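Local coordinates for protein AvrL567-A (Melampsora lini, PDB 2OPC) that acts as an avirulence effector of flax rust, probably recognised by matching resistance proteins of the flax host, and binds cobalt in the crystal, at residues Leu28-Val34 against Lys120-Val124. Residue numbers count along the deposited sequence, not the author numbering.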
ATOM      1  N   LEU A  28       0.429   7.807   2.184  1.00 28.71           N
ATOM      2  CA  LEU A  28      -0.227   7.218   3.348  1.00 27.99           C
ATOM      3  C   LEU A  28       0.172   7.951   4.607  1.00 29.45           C
ATOM      4  O   LEU A  28       1.369   8.039   4.936  1.00 28.42           O
ATOM      5  CB  LEU A  28       0.157   5.746   3.471  1.00 28.42           C
ATOM      6  CG  LEU A  28       0.007   4.877   2.225  1.00 28.67           C
ATOM      7  CD1 LEU A  28       0.399   3.448   2.505  1.00 29.77           C
ATOM      8  CD2 LEU A  28      -1.463   4.949   1.704  1.00 29.66           C
ATOM      9  N   SER A  29      -0.832   8.526   5.289  1.00 28.55           N
ATOM     10  CA  SER A  29      -0.634   9.169   6.610  1.00 28.69           C
ATOM     11  C   SER A  29       0.380  10.314   6.592  1.00 28.22           C
ATOM     12  O   SER A  29       0.902  10.675   7.635  1.00 28.52           O
ATOM     13  CB  SER A  29      -0.274   8.122   7.658  1.00 29.77           C
ATOM     14  OG  SER A  29      -1.317   7.168   7.800  1.00 32.24           O
ATOM     15  N   GLY A  30       0.653  10.884   5.428  1.00 29.36           N
ATOM     16  CA  GLY A  30       1.704  11.891   5.336  1.00 29.68           C
ATOM     17  C   GLY A  30       3.117  11.381   5.561  1.00 29.35           C
ATOM     18  O   GLY A  30       4.084  12.178   5.716  1.00 31.74           O
ATOM     19  N   LEU A  31       3.270  10.063   5.550  1.00 27.71           N
ATOM     20  CA  LEU A  31       4.544   9.473   5.929  1.00 28.24           C
ATOM     21  C   LEU A  31       5.250   8.756   4.799  1.00 27.69           C
ATOM     22  O   LEU A  31       6.496   8.738   4.763  1.00 27.68           O
ATOM     23  CB  LEU A  31       4.363   8.450   7.053  1.00 28.88           C
ATOM     24  CG  LEU A  31       3.790   9.008   8.370  1.00 29.78           C
ATOM     25  CD1 LEU A  31       3.627   7.899   9.419  1.00 30.85           C
ATOM     26  CD2 LEU A  31       4.644  10.130   8.951  1.00 30.61           C
ATOM     27  N   VAL A  32       4.475   8.086   3.952  1.00 27.29           N
ATOM     28  CA  VAL A  32       5.056   7.218   2.952  1.00 28.74           C
ATOM     29  C   VAL A  32       4.365   7.454   1.630  1.00 30.00           C
ATOM     30  O   VAL A  32       3.129   7.406   1.567  1.00 30.46           O
ATOM     31  CB  VAL A  32       4.867   5.740   3.400  1.00 30.86           C
ATOM     32  CG1 VAL A  32       5.375   4.751   2.361  1.00 34.50           C
ATOM     33  CG2 VAL A  32       5.596   5.478   4.712  1.00 32.09           C
ATOM     34  N   LYS A  33       5.140   7.738   0.593  1.00 28.02           N
ATOM     35  CA  LYS A  33       4.556   7.801  -0.758  1.00 28.66           C
ATOM     36  C   LYS A  33       4.638   6.431  -1.375  1.00 28.13           C
ATOM     37  O   LYS A  33       5.467   5.558  -0.999  1.00 28.14           O
ATOM     38  CB  LYS A  33       5.169   8.850  -1.683  1.00 31.13           C
ATOM     39  CG  LYS A  33       6.594   8.763  -1.826  1.00 30.82           C
ATOM     40  CD  LYS A  33       7.098   9.934  -2.729  1.00 32.22           C
ATOM     41  CE  LYS A  33       8.572   9.829  -2.936  1.00 28.33           C
ATOM     42  NZ  LYS A  33       9.048  10.677  -4.042  1.00 30.44           N
ATOM     43  N   VAL A  34       3.705   6.215  -2.318  1.00 27.87           N
ATOM     44  CA  VAL A  34       3.485   4.909  -2.940  1.00 27.81           C
ATOM     45  C   VAL A  34       3.418   5.050  -4.449  1.00 28.59           C
ATOM     46  O   VAL A  34       2.762   5.983  -4.933  1.00 28.87           O
ATOM     47  CB  VAL A  34       2.162   4.254  -2.438  1.00 28.78           C
ATOM     48  CG1 VAL A  34       2.081   2.775  -2.841  1.00 30.98           C
ATOM     49  CG2 VAL A  34       2.026   4.384  -0.932  1.00 29.16           C
ATOM     50  N   LYS A 120      -7.091  -0.976  -1.572  1.00 28.88           N
ATOM     51  CA  LYS A 120      -7.209  -0.138  -0.342  1.00 29.10           C
ATOM     52  C   LYS A 120      -6.053  -0.456   0.575  1.00 28.94           C
ATOM     53  O   LYS A 120      -5.950  -1.589   1.053  1.00 28.78           O
ATOM     54  CB  LYS A 120      -8.510  -0.456   0.390  1.00 28.77           C
ATOM     55  CG  LYS A 120      -9.789  -0.095  -0.360  1.00 30.53           C
ATOM     56  CD  LYS A 120     -11.035  -0.468   0.527  1.00 29.82           C
ATOM     57  CE  LYS A 120     -12.313  -0.299  -0.202  1.00 32.59           C
ATOM     58  NZ  LYS A 120     -13.413  -0.524   0.763  1.00 34.75           N
ATOM     59  N   ILE A 121      -5.230   0.567   0.852  1.00 28.53           N
ATOM     60  CA  ILE A 121      -4.021   0.372   1.701  1.00 28.85           C
ATOM     61  C   ILE A 121      -3.936   1.470   2.742  1.00 29.27           C
ATOM     62  O   ILE A 121      -4.471   2.565   2.591  1.00 28.41           O
ATOM     63  CB  ILE A 121      -2.709   0.295   0.873  1.00 29.14           C
ATOM     64  CG1 ILE A 121      -2.600   1.502  -0.070  1.00 30.89           C
ATOM     65  CG2 ILE A 121      -2.679  -1.044   0.129  1.00 30.73           C
ATOM     66  CD1 ILE A 121      -1.261   1.547  -0.899  1.00 29.48           C
ATOM     67  N   LYS A 122      -3.271   1.129   3.856  1.00 29.81           N
ATOM     68  CA  LYS A 122      -3.029   2.127   4.905  1.00 29.21           C
ATOM     69  C   LYS A 122      -1.868   1.634   5.778  1.00 29.64           C
ATOM     70  O   LYS A 122      -1.471   0.474   5.717  1.00 30.09           O
ATOM     71  CB  LYS A 122      -4.286   2.319   5.772  1.00 30.19           C
ATOM     72  CG  LYS A 122      -4.669   1.067   6.566  1.00 30.49           C
ATOM     73  CD  LYS A 122      -5.990   1.304   7.336  1.00 31.07           C
ATOM     74  CE  LYS A 122      -6.391   0.056   8.070  1.00 33.37           C
ATOM     75  NZ  LYS A 122      -7.549   0.374   8.964  1.00 35.73           N
ATOM     76  N   LEU A 123      -1.360   2.544   6.595  1.00 28.80           N
ATOM     77  CA  LEU A 123      -0.341   2.180   7.579  1.00 28.73           C
ATOM     78  C   LEU A 123      -0.925   2.122   8.959  1.00 28.61           C
ATOM     79  O   LEU A 123      -1.770   2.936   9.322  1.00 28.97           O
ATOM     80  CB  LEU A 123       0.731   3.283   7.658  1.00 29.43           C
ATOM     81  CG  LEU A 123       1.492   3.560   6.368  1.00 29.15           C
ATOM     82  CD1 LEU A 123       2.505   4.704   6.602  1.00 30.40           C
ATOM     83  CD2 LEU A 123       2.175   2.258   5.852  1.00 30.90           C
ATOM     84  N   VAL A 124      -0.381   1.189   9.725  1.00 28.39           N
ATOM     85  CA  VAL A 124      -0.585   1.204  11.185  1.00 29.13           C
ATOM     86  C   VAL A 124       0.801   1.044  11.820  1.00 28.47           C
ATOM     87  O   VAL A 124       1.699   0.457  11.239  1.00 28.54           O
ATOM     88  CB  VAL A 124      -1.552   0.093  11.732  1.00 29.03           C
ATOM     89  CG1 VAL A 124      -2.938   0.201  11.085  1.00 32.11           C
ATOM     90  CG2 VAL A 124      -1.012  -1.316  11.561  1.00 30.16           C
TER
HETATM   91  O   HOH W   1      -2.289   5.194   6.104  1.00 18.35           O
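Leu123, with 101 Å² buried by the contact, the largest share, points its CA-to-CB bond toward segment 28-34, the turn and part of the hairpin formed by strands 25-28 and 32-36: its CG lies 3.9 Å from Leu28 CB, and its CD1 lies 3.7 Å from Val32 CG2 and 4.2 Å from Leu31 CB. Leu31 N and Val32 N both bond to Leu28 O (2.8 and 3.3 Å); this classic beta bulge brings both side chains to Leu123. Leu28 (78 Å²) also reaches Ile121, its CD2 standing 4.0 Å from Ile121 CG1, while Ile121 CD1 meets Val34 CG1 at 4.1 Å. The polar link between the segments runs through a water, which accepts from Leu123 N (2.9 Å) and also bonds Ser29 OG (2.8 Å). Between the two inward-pointing residues, the end of Lys122 leads away, its NZ hydrogen-bonded to Glu13 O. As the hairpin and strand 118-125 belong to separate antiparallel sheets, joined here by apolar side chains, the arrangement is typical of a beta-sandwich core, with the water at its edge.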